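Local atomic coordinates of carboxymuconolactone decarboxylase-like domain-containing protein (Thermotoga maritima, PDB entry 1P8C), a protein that is of unknown function but carries a carboxymuconolactone decarboxylase domain and may act as a peroxiredoxin-like oxidoreductase. Residues 34-39 with 49-54; 67-72 with 93-98; 108-111 with 117-120. All coordinates share one frame; numbering follows the deposited sequence.

Contact 1 (34-39 with 49-54); sequences ELNEKV and RFFNLD
F51 reaches from helix 45-56 to N36 and V39 on helix 25-41. Its CB already points toward the other helix. CG stands anti to the carbonyl carbon and beside the backbone N (chi1 -78°), which sends the ring out toward helix 25-41. The contacts come from the far end of the ring, CE1, CE2 and CZ.

CE2 of F51 lies 3.9 Å from OD1 of N36 and 4.0 Å from CG of N36. OD1 of N36 sits at the ring edge, close to the ring plane. The amide itself is turned steeply, its plane 75° from that of the ring. At the tip, CZ of F51 packs on CG1 of V39 at 3.6 Å. The same methyl is 4.2 Å from CE1 of F51, and it meets the ring obliquely. No hydrogen bond crosses the two segments. An alanine in place of F51 would probably leave CG1 of V39 and the amide of N36 without their ring partner and open a gap between the helices.

The polar end of N36 is held elsewhere: OD1 accepts a hydrogen bond from R122 NE of a second subunit. V39 also packs on V125 of that subunit. The contact joins two consecutive helices, 25-41 and 45-56, where helix 118-136 of a neighbouring subunit lies against them.

Contact 2 (67-72 with 93-98); sequences TKELMG and VQEGAS
A Schellman motif ends helix 82-94, and helix 65-78 packs against this turn. G96 is the first residue to leave the helical conformation. Its positive phi (75°) favours glycine, and G96 N bonds V93 O at 2.6 Å. The residues on either side of G96, E95 and A97, make the contact.

E95 faces E69. Both side chains bend at the second torsion, and their methylenes come together loosely, CG of E69 4.4 Å from CG of E95. The two carboxylates do not touch: OE2 of E69 is 6.2 Å from OE1 of E95. R91 bridges them, with salt bridges from NH1 to OE2 of E69 and from NH2 to OE1 of E95.

H88, bonded through ND1 to OE1 of E69, completes a CxxCxxxH sequence with C81 and C84, the disulfide-linked cysteines at the start of helix 82-94. In AhpD-like members of the family with this sequence, a glutamate is thought to work with the histidine and the redox cysteines in a proton relay; the E69-H88 bond is consistent with such an arrangement, but a catalytic role is not established here.

The second half of the contact is apolar, and both of its residues are buried. L70 CG is anti to the carbonyl carbon and beside the backbone N (chi1 -67°). From there the CD2 branch meets CB of A97 at 4.0 Å, and CB of A97 points toward helix 65-78. No hydrogen bond crosses the two segments. Just beyond, S98 is already the N-cap of helix 99-113.

Contact 3 (108-111 with 117-120); sequences IALV and VIPH
L110 meets V117 and I118 where helix 99-113 comes close to the start of helix 118-136. The tighter part is centred on L110. Its CD2 methyl lies 3.9 Å from CG1 of I118, and the two side chains run at a slant to each other. V117 fits in beside the backbone. Its CG1 is roughly anti to the backbone N (chi1 156°) and rests 4.0 Å from CA of L110. It lies further from the leucine side chain, 4.5 Å from CD2 of L110. The CA atoms of L110 and V117 are 5.9 Å apart, the closest CA pair of the two segments.

These are two consecutive helices joined by a short connection, with V117 just where the chain enters helix 118-136. No hydrogen bond crosses the two segments, and the contact is wholly apolar on its side-chain surfaces.

The looser part is at A109. Its side chain comes no nearer than 5.3 Å to the other segment. Its carbonyl O faces CG2 of V117 at 4.4 Å, a slack approach. This side does not open to solvent, because A109 is buried against T77 and V78 of helix 65-78. V117 also touches T77. On the L110 side the cover comes from a neighbouring subunit, whose F50 packs on L110 and whose F51 packs on I118.

In the fold
The three contacts follow one another along the chain without nesting. Contact 1 joins helices 25-41 and 45-56, contact 2 joins helix 65-78 to the turn after helix 82-94, and contact 3 joins helices 99-113 and 118-136. Together they involve all six helices of this all-helical chain. Their centres are about 21 Å apart for contacts 1 and 2, 17 Å for contacts 2 and 3, and 27 Å for contacts 1 and 3. Contacts 1 and 3 lie on opposite sides of the chain's centre. None touches another within the chain. The six-chain assembly brings such distant regions together, since helix 45-56 of one subunit packs on the contact 3 region of another.

Contact 1 (34-39 with 49-54)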
ATOM      1  N   GLU C  34     -11.340  19.587  14.796  1.00 68.99           N
ATOM      2  CA  GLU C  34     -11.577  20.649  13.822  1.00 69.05           C
ATOM      3  C   GLU C  34     -12.027  20.086  12.474  1.00 66.33           C
ATOM      4  O   GLU C  34     -13.212  20.080  12.135  1.00 66.48           O
ATOM      5  CB  GLU C  34     -10.295  21.465  13.586  1.00111.87           C
ATOM      6  CG  GLU C  34      -9.860  22.407  14.702  1.00117.04           C
ATOM      7  CD  GLU C  34     -10.726  23.642  14.810  1.00119.93           C
ATOM      8  OE1 GLU C  34     -11.092  24.206  13.756  1.00121.81           O
ATOM      9  OE2 GLU C  34     -11.029  24.058  15.949  1.00121.53           O
ATOM     10  N   LEU C  35     -11.051  19.621  11.708  1.00 57.83           N
ATOM     11  CA  LEU C  35     -11.286  19.088  10.382  1.00 55.26           C
ATOM     12  C   LEU C  35     -12.354  18.000  10.328  1.00 53.47           C
ATOM     13  O   LEU C  35     -13.121  17.951   9.377  1.00 53.44           O
ATOM     14  CB  LEU C  35      -9.958  18.599   9.793  1.00 57.70           C
ATOM     15  CG  LEU C  35      -8.867  19.684   9.808  1.00 57.88           C
ATOM     16  CD1 LEU C  35      -7.529  19.098   9.370  1.00 58.25           C
ATOM     17  CD2 LEU C  35      -9.284  20.841   8.904  1.00 57.17           C
ATOM     18  N   ASN C  36     -12.420  17.132  11.331  1.00 50.92           N
ATOM     19  CA  ASN C  36     -13.452  16.099  11.310  1.00 51.01           C
ATOM     20  C   ASN C  36     -14.826  16.749  11.259  1.00 50.48           C
ATOM     21  O   ASN C  36     -15.698  16.333  10.482  1.00 47.65           O
ATOM     22  CB  ASN C  36     -13.343  15.202  12.539  1.00 59.61           C
ATOM     23  CG  ASN C  36     -12.414  14.045  12.309  1.00 60.48           C
ATOM     24  OD1 ASN C  36     -11.653  14.042  11.336  1.00 59.66           O
ATOM     25  ND2 ASN C  36     -12.462  13.053  13.190  1.00 61.07           N
ATOM     26  N   GLU C  37     -15.003  17.778  12.085  1.00 57.47           N
ATOM     27  CA  GLU C  37     -16.259  18.515  12.136  1.00 60.99           C
ATOM     28  C   GLU C  37     -16.518  19.090  10.738  1.00 60.58           C
ATOM     29  O   GLU C  37     -17.599  18.893  10.158  1.00 58.61           O
ATOM     30  CB  GLU C  37     -16.159  19.648  13.159  1.00116.21           C
ATOM     31  CG  GLU C  37     -17.502  20.161  13.647  1.00122.87           C
ATOM     32  CD  GLU C  37     -17.375  21.414  14.491  1.00126.06           C
ATOM     33  OE1 GLU C  37     -16.492  21.453  15.375  1.00127.32           O
ATOM     34  OE2 GLU C  37     -18.167  22.353  14.274  1.00125.78           O
ATOM     35  N   LYS C  38     -15.514  19.782  10.194  1.00 68.15           N
ATOM     36  CA  LYS C  38     -15.632  20.373   8.863  1.00 70.16           C
ATOM     37  C   LYS C  38     -16.038  19.288   7.884  1.00 69.39           C
ATOM     38  O   LYS C  38     -17.054  19.394   7.209  1.00 69.62           O
ATOM     39  CB  LYS C  38     -14.300  20.977   8.410  1.00 97.21           C
ATOM     40  CG  LYS C  38     -13.754  22.070   9.301  1.00100.89           C
ATOM     41  CD  LYS C  38     -12.419  22.570   8.767  1.00103.99           C
ATOM     42  CE  LYS C  38     -11.719  23.475   9.771  1.00106.58           C
ATOM     43  NZ  LYS C  38     -10.319  23.798   9.360  1.00109.32           N
ATOM     44  N   VAL C  39     -15.231  18.236   7.825  1.00 66.32           N
ATOM     45  CA  VAL C  39     -15.485  17.116   6.929  1.00 66.10           C
ATOM     46  C   VAL C  39     -16.945  16.677   6.913  1.00 65.07           C
ATOM     47  O   VAL C  39     -17.563  16.654   5.857  1.00 63.33           O
ATOM     48  CB  VAL C  39     -14.605  15.899   7.299  1.00 74.55           C
ATOM     49  CG1 VAL C  39     -14.993  14.690   6.454  1.00 75.17           C
ATOM     50  CG2 VAL C  39     -13.142  16.239   7.076  1.00 74.28           C
ATOM     51  N   ARG C  49     -21.798   8.206   8.216  1.00 33.86           N
ATOM     52  CA  ARG C  49     -22.028   6.812   8.605  1.00 32.62           C
ATOM     53  C   ARG C  49     -20.725   6.036   8.708  1.00 30.60           C
ATOM     54  O   ARG C  49     -20.577   5.166   9.570  1.00 25.20           O
ATOM     55  CB  ARG C  49     -22.987   6.116   7.631  1.00 39.89           C
ATOM     56  CG  ARG C  49     -24.407   6.017   8.152  1.00 45.18           C
ATOM     57  CD  ARG C  49     -25.443   5.721   7.055  1.00 46.08           C
ATOM     58  NE  ARG C  49     -26.807   5.959   7.548  1.00 50.17           N
ATOM     59  CZ  ARG C  49     -27.892   6.105   6.782  1.00 49.54           C
ATOM     60  NH1 ARG C  49     -27.805   6.036   5.467  1.00 45.54           N
ATOM     61  NH2 ARG C  49     -29.072   6.343   7.339  1.00 45.92           N
ATOM     62  N   PHE C  50     -19.789   6.345   7.815  1.00 28.46           N
ATOM     63  CA  PHE C  50     -18.495   5.705   7.850  1.00 29.23           C
ATOM     64  C   PHE C  50     -17.792   6.181   9.131  1.00 29.91           C
ATOM     65  O   PHE C  50     -17.389   5.364   9.956  1.00 31.45           O
ATOM     66  CB  PHE C  50     -17.679   6.093   6.626  1.00 38.77           C
ATOM     67  CG  PHE C  50     -16.483   5.231   6.427  1.00 44.13           C
ATOM     68  CD1 PHE C  50     -16.581   4.053   5.710  1.00 42.79           C
ATOM     69  CD2 PHE C  50     -15.259   5.568   7.010  1.00 45.93           C
ATOM     70  CE1 PHE C  50     -15.481   3.215   5.570  1.00 44.68           C
ATOM     71  CE2 PHE C  50     -14.151   4.732   6.876  1.00 47.28           C
ATOM     72  CZ  PHE C  50     -14.265   3.559   6.155  1.00 44.11           C
ATOM     73  N   PHE C  51     -17.667   7.491   9.323  1.00 32.26           N
ATOM     74  CA  PHE C  51     -17.015   7.975  10.537  1.00 35.46           C
ATOM     75  C   PHE C  51     -17.589   7.300  11.774  1.00 37.19           C
ATOM     76  O   PHE C  51     -16.833   6.848  12.634  1.00 36.36           O
ATOM     77  CB  PHE C  51     -17.128   9.503  10.669  1.00 32.08           C
ATOM     78  CG  PHE C  51     -16.162  10.256   9.792  1.00 32.67           C
ATOM     79  CD1 PHE C  51     -16.082   9.988   8.429  1.00 32.29           C
ATOM     80  CD2 PHE C  51     -15.307  11.216  10.331  1.00 34.37           C
ATOM     81  CE1 PHE C  51     -15.168  10.665   7.610  1.00 33.08           C
ATOM     82  CE2 PHE C  51     -14.390  11.895   9.515  1.00 30.31           C
ATOM     83  CZ  PHE C  51     -14.325  11.618   8.157  1.00 29.17           C
ATOM     84  N   ASN C  52     -18.918   7.203  11.868  1.00 36.27           N
ATOM     85  CA  ASN C  52     -19.506   6.555  13.038  1.00 34.97           C
ATOM     86  C   ASN C  52     -19.045   5.105  13.147  1.00 34.02           C
ATOM     87  O   ASN C  52     -18.801   4.556  14.238  1.00 34.45           O
ATOM     88  CB  ASN C  52     -21.031   6.607  12.947  1.00 42.23           C
ATOM     89  CG  ASN C  52     -21.578   7.991  13.216  1.00 44.60           C
ATOM     90  OD1 ASN C  52     -22.723   8.285  12.906  1.00 50.35           O
ATOM     91  ND2 ASN C  52     -20.760   8.846  13.802  1.00 46.18           N
ATOM     92  N   LEU C  53     -18.913   4.468  11.997  1.00 33.87           N
ATOM     93  CA  LEU C  53     -18.506   3.087  11.988  1.00 35.45           C
ATOM     94  C   LEU C  53     -17.033   2.925  12.444  1.00 35.08           C
ATOM     95  O   LEU C  53     -16.687   1.948  13.099  1.00 32.86           O
ATOM     96  CB  LEU C  53     -18.739   2.547  10.587  1.00 46.02           C
ATOM     97  CG  LEU C  53     -19.028   1.054  10.523  1.00 51.30           C
ATOM     98  CD1 LEU C  53     -19.994   0.615  11.640  1.00 49.96           C
ATOM     99  CD2 LEU C  53     -19.598   0.766   9.137  1.00 54.61           C
ATOM    100  N   ASP C  54     -16.196   3.907  12.110  1.00 33.28           N
ATOM    101  CA  ASP C  54     -14.775   3.922  12.469  1.00 35.43           C
ATOM    102  C   ASP C  54     -14.652   3.983  14.007  1.00 36.45           C
ATOM    103  O   ASP C  54     -13.688   3.518  14.591  1.00 35.80           O
ATOM    104  CB  ASP C  54     -14.100   5.138  11.811  1.00 41.39           C
ATOM    105  CG  ASP C  54     -12.607   5.256  12.145  1.00 43.56           C
ATOM    106  OD1 ASP C  54     -11.904   4.218  12.182  1.00 41.18           O
ATOM    107  OD2 ASP C  54     -12.134   6.399  12.349  1.00 47.79           O
TER

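Contact 2 (67-72 with 93-98)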
ATOM      1  N   THR C  67      -7.710  -4.141  23.975  1.00 52.26           N
ATOM      2  CA  THR C  67      -7.287  -5.036  22.913  1.00 55.83           C
ATOM      3  C   THR C  67      -7.646  -4.478  21.536  1.00 55.95           C
ATOM      4  O   THR C  67      -6.816  -4.510  20.609  1.00 57.89           O
ATOM      5  CB  THR C  67      -7.908  -6.429  23.053  1.00 52.38           C
ATOM      6  OG1 THR C  67      -7.385  -7.069  24.223  1.00 57.44           O
ATOM      7  CG2 THR C  67      -7.584  -7.283  21.829  1.00 53.84           C
ATOM      8  N   LYS C  68      -8.862  -3.962  21.388  1.00 37.83           N
ATOM      9  CA  LYS C  68      -9.248  -3.420  20.089  1.00 34.67           C
ATOM     10  C   LYS C  68      -8.452  -2.179  19.736  1.00 33.30           C
ATOM     11  O   LYS C  68      -8.109  -1.983  18.568  1.00 27.32           O
ATOM     12  CB  LYS C  68     -10.764  -3.092  20.015  1.00 34.56           C
ATOM     13  CG  LYS C  68     -11.695  -4.342  20.074  1.00 32.76           C
ATOM     14  CD  LYS C  68     -13.143  -4.054  19.686  1.00 31.83           C
ATOM     15  CE  LYS C  68     -14.012  -5.292  19.932  1.00 33.04           C
ATOM     16  NZ  LYS C  68     -15.414  -5.170  19.401  1.00 33.15           N
ATOM     17  N   GLU C  69      -8.146  -1.341  20.725  1.00 31.99           N
ATOM     18  CA  GLU C  69      -7.404  -0.123  20.430  1.00 33.44           C
ATOM     19  C   GLU C  69      -5.939  -0.373  20.011  1.00 32.08           C
ATOM     20  O   GLU C  69      -5.359   0.417  19.254  1.00 32.23           O
ATOM     21  CB  GLU C  69      -7.483   0.834  21.622  1.00 37.60           C
ATOM     22  CG  GLU C  69      -8.872   1.465  21.804  1.00 39.57           C
ATOM     23  CD  GLU C  69      -9.215   2.443  20.674  1.00 43.24           C
ATOM     24  OE1 GLU C  69      -8.312   2.746  19.857  1.00 43.30           O
ATOM     25  OE2 GLU C  69     -10.375   2.921  20.606  1.00 41.78           O
ATOM     26  N   LEU C  70      -5.364  -1.468  20.492  1.00 32.43           N
ATOM     27  CA  LEU C  70      -3.993  -1.836  20.161  1.00 35.34           C
ATOM     28  C   LEU C  70      -4.031  -2.410  18.749  1.00 36.15           C
ATOM     29  O   LEU C  70      -3.081  -2.246  17.987  1.00 36.18           O
ATOM     30  CB  LEU C  70      -3.441  -2.879  21.149  1.00 27.22           C
ATOM     31  CG  LEU C  70      -3.206  -2.494  22.629  1.00 26.76           C
ATOM     32  CD1 LEU C  70      -3.080  -3.743  23.494  1.00 25.18           C
ATOM     33  CD2 LEU C  70      -2.000  -1.638  22.746  1.00 25.98           C
ATOM     34  N   MET C  71      -5.130  -3.074  18.399  1.00 32.93           N
ATOM     35  CA  MET C  71      -5.279  -3.609  17.046  1.00 35.09           C
ATOM     36  C   MET C  71      -5.372  -2.423  16.079  1.00 36.04           C
ATOM     37  O   MET C  71      -4.817  -2.462  14.975  1.00 40.23           O
ATOM     38  CB  MET C  71      -6.521  -4.476  16.936  1.00 35.48           C
ATOM     39  CG  MET C  71      -6.489  -5.689  17.820  1.00 39.02           C
ATOM     40  SD  MET C  71      -7.991  -6.639  17.698  1.00 41.58           S
ATOM     41  CE  MET C  71      -7.533  -8.188  18.426  1.00 46.98           C
ATOM     42  N   GLY C  72      -6.042  -1.355  16.500  1.00 24.86           N
ATOM     43  CA  GLY C  72      -6.130  -0.176  15.660  1.00 25.89           C
ATOM     44  C   GLY C  72      -4.729   0.410  15.535  1.00 27.09           C
ATOM     45  O   GLY C  72      -4.369   1.063  14.534  1.00 25.53           O
ATOM     46  N   VAL C  93      -3.534   4.567  25.681  1.00 42.44           N
ATOM     47  CA  VAL C  93      -3.169   5.100  26.975  1.00 46.08           C
ATOM     48  C   VAL C  93      -4.412   5.127  27.852  1.00 47.21           C
ATOM     49  O   VAL C  93      -4.411   4.568  28.956  1.00 47.12           O
ATOM     50  CB  VAL C  93      -2.611   6.540  26.862  1.00 50.16           C
ATOM     51  CG1 VAL C  93      -2.618   7.206  28.236  1.00 52.23           C
ATOM     52  CG2 VAL C  93      -1.195   6.506  26.300  1.00 49.68           C
ATOM     53  N   GLN C  94      -5.471   5.768  27.349  1.00 48.01           N
ATOM     54  CA  GLN C  94      -6.712   5.872  28.094  1.00 47.04           C
ATOM     55  C   GLN C  94      -7.136   4.512  28.588  1.00 46.32           C
ATOM     56  O   GLN C  94      -7.493   4.360  29.743  1.00 48.86           O
ATOM     57  CB  GLN C  94      -7.815   6.462  27.231  1.00 50.15           C
ATOM     58  CG  GLN C  94      -7.584   7.909  26.827  1.00 56.65           C
ATOM     59  CD  GLN C  94      -8.647   8.413  25.857  1.00 58.97           C
ATOM     60  OE1 GLN C  94      -8.872   7.816  24.801  1.00 62.28           O
ATOM     61  NE2 GLN C  94      -9.302   9.509  26.210  1.00 59.05           N
ATOM     62  N   GLU C  95      -7.092   3.506  27.728  1.00 39.23           N
ATOM     63  CA  GLU C  95      -7.499   2.184  28.156  1.00 38.69           C
ATOM     64  C   GLU C  95      -6.509   1.492  29.078  1.00 39.55           C
ATOM     65  O   GLU C  95      -6.710   0.329  29.450  1.00 38.24           O
ATOM     66  CB  GLU C  95      -7.795   1.332  26.939  1.00 48.57           C
ATOM     67  CG  GLU C  95      -8.932   1.926  26.173  1.00 49.81           C
ATOM     68  CD  GLU C  95     -10.126   2.193  27.084  1.00 50.59           C
ATOM     69  OE1 GLU C  95     -10.845   3.180  26.822  1.00 47.95           O
ATOM     70  OE2 GLU C  95     -10.332   1.411  28.051  1.00 48.95           O
ATOM     71  N   GLY C  96      -5.445   2.208  29.440  1.00 56.24           N
ATOM     72  CA  GLY C  96      -4.434   1.666  30.336  1.00 57.01           C
ATOM     73  C   GLY C  96      -3.450   0.636  29.797  1.00 57.24           C
ATOM     74  O   GLY C  96      -3.019  -0.269  30.529  1.00 58.11           O
ATOM     75  N   ALA C  97      -3.077   0.748  28.527  1.00 44.66           N
ATOM     76  CA  ALA C  97      -2.121  -0.202  27.972  1.00 40.64           C
ATOM     77  C   ALA C  97      -0.758   0.228  28.473  1.00 39.78           C
ATOM     78  O   ALA C  97      -0.465   1.427  28.511  1.00 36.77           O
ATOM     79  CB  ALA C  97      -2.147  -0.164  26.454  1.00 25.84           C
ATOM     80  N   SER C  98       0.064  -0.738  28.876  1.00 42.29           N
ATOM     81  CA  SER C  98       1.420  -0.434  29.332  1.00 43.49           C
ATOM     82  C   SER C  98       2.344  -0.238  28.127  1.00 43.62           C
ATOM     83  O   SER C  98       2.145  -0.859  27.078  1.00 43.20           O
ATOM     84  CB  SER C  98       1.983  -1.583  30.187  1.00 42.95           C
ATOM     85  OG  SER C  98       2.174  -2.766  29.423  1.00 45.00           O
TER

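Contact 3 (108-111 with 117-120)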
ATOM      1  N   ILE C 108       4.883  -6.096  16.274  1.00 35.43           N
ATOM      2  CA  ILE C 108       4.184  -6.900  15.287  1.00 32.46           C
ATOM      3  C   ILE C 108       3.983  -6.097  14.002  1.00 29.01           C
ATOM      4  O   ILE C 108       4.226  -6.612  12.911  1.00 25.62           O
ATOM      5  CB  ILE C 108       2.862  -7.405  15.864  1.00 26.39           C
ATOM      6  CG1 ILE C 108       3.195  -8.377  17.000  1.00 27.28           C
ATOM      7  CG2 ILE C 108       1.996  -8.072  14.775  1.00 26.04           C
ATOM      8  CD1 ILE C 108       2.010  -8.940  17.688  1.00 33.87           C
ATOM      9  N   ALA C 109       3.602  -4.827  14.141  1.00 21.87           N
ATOM     10  CA  ALA C 109       3.415  -3.982  12.969  1.00 24.25           C
ATOM     11  C   ALA C 109       4.742  -3.851  12.193  1.00 24.50           C
ATOM     12  O   ALA C 109       4.767  -4.035  10.985  1.00 25.73           O
ATOM     13  CB  ALA C 109       2.896  -2.606  13.370  1.00 10.86           C
ATOM     14  N   LEU C 110       5.824  -3.559  12.907  1.00 30.02           N
ATOM     15  CA  LEU C 110       7.168  -3.396  12.324  1.00 33.31           C
ATOM     16  C   LEU C 110       7.608  -4.631  11.540  1.00 34.02           C
ATOM     17  O   LEU C 110       8.042  -4.527  10.406  1.00 37.24           O
ATOM     18  CB  LEU C 110       8.174  -3.141  13.433  1.00 28.77           C
ATOM     19  CG  LEU C 110       9.457  -2.319  13.322  1.00 35.81           C
ATOM     20  CD1 LEU C 110      10.440  -2.935  14.328  1.00 30.61           C
ATOM     21  CD2 LEU C 110      10.078  -2.315  11.926  1.00 30.97           C
ATOM     22  N   VAL C 111       7.506  -5.804  12.145  1.00 31.34           N
ATOM     23  CA  VAL C 111       7.909  -7.009  11.443  1.00 31.81           C
ATOM     24  C   VAL C 111       6.994  -7.321  10.259  1.00 33.32           C
ATOM     25  O   VAL C 111       7.487  -7.635   9.173  1.00 32.11           O
ATOM     26  CB  VAL C 111       7.990  -8.255  12.411  1.00 34.18           C
ATOM     27  CG1 VAL C 111       8.038  -9.552  11.588  1.00 34.47           C
ATOM     28  CG2 VAL C 111       9.263  -8.152  13.310  1.00 22.70           C
ATOM     29  N   VAL C 117       8.299   1.146   7.885  1.00 20.60           N
ATOM     30  CA  VAL C 117       7.495   1.499   9.050  1.00 25.19           C
ATOM     31  C   VAL C 117       8.324   2.183  10.096  1.00 24.12           C
ATOM     32  O   VAL C 117       7.786   2.759  11.041  1.00 21.40           O
ATOM     33  CB  VAL C 117       6.928   0.208   9.701  1.00 25.23           C
ATOM     34  CG1 VAL C 117       6.622   0.434  11.143  1.00 30.58           C
ATOM     35  CG2 VAL C 117       5.755  -0.290   8.929  1.00 24.93           C
ATOM     36  N   ILE C 118       9.643   2.105   9.964  1.00 35.51           N
ATOM     37  CA  ILE C 118      10.494   2.697  10.985  1.00 34.55           C
ATOM     38  C   ILE C 118      10.289   4.179  11.211  1.00 35.92           C
ATOM     39  O   ILE C 118      10.169   4.617  12.347  1.00 35.14           O
ATOM     40  CB  ILE C 118      11.978   2.343  10.742  1.00 21.37           C
ATOM     41  CG1 ILE C 118      12.198   0.935  11.291  1.00 22.85           C
ATOM     42  CG2 ILE C 118      12.893   3.324  11.481  1.00 19.62           C
ATOM     43  CD1 ILE C 118      13.527   0.317  11.050  1.00 30.54           C
ATOM     44  N   PRO C 119      10.246   4.979  10.146  1.00 33.98           N
ATOM     45  CA  PRO C 119      10.035   6.410  10.417  1.00 38.14           C
ATOM     46  C   PRO C 119       8.752   6.701  11.246  1.00 41.78           C
ATOM     47  O   PRO C 119       8.659   7.718  11.943  1.00 44.79           O
ATOM     48  CB  PRO C 119       9.980   7.028   9.009  1.00 27.35           C
ATOM     49  CG  PRO C 119      10.972   6.141   8.225  1.00 23.14           C
ATOM     50  CD  PRO C 119      10.643   4.730   8.747  1.00 24.95           C
ATOM     51  N   HIS C 120       7.776   5.798  11.190  1.00 32.84           N
ATOM     52  CA  HIS C 120       6.538   6.003  11.927  1.00 32.04           C
ATOM     53  C   HIS C 120       6.646   5.543  13.356  1.00 34.25           C
ATOM     54  O   HIS C 120       6.029   6.125  14.250  1.00 32.04           O
ATOM     55  CB  HIS C 120       5.385   5.289  11.219  1.00 36.00           C
ATOM     56  CG  HIS C 120       5.098   5.860   9.874  1.00 34.54           C
ATOM     57  ND1 HIS C 120       5.804   5.493   8.749  1.00 35.37           N
ATOM     58  CD2 HIS C 120       4.301   6.886   9.500  1.00 35.91           C
ATOM     59  CE1 HIS C 120       5.463   6.274   7.744  1.00 38.96           C
ATOM     60  NE2 HIS C 120       4.554   7.132   8.172  1.00 36.25           N
TER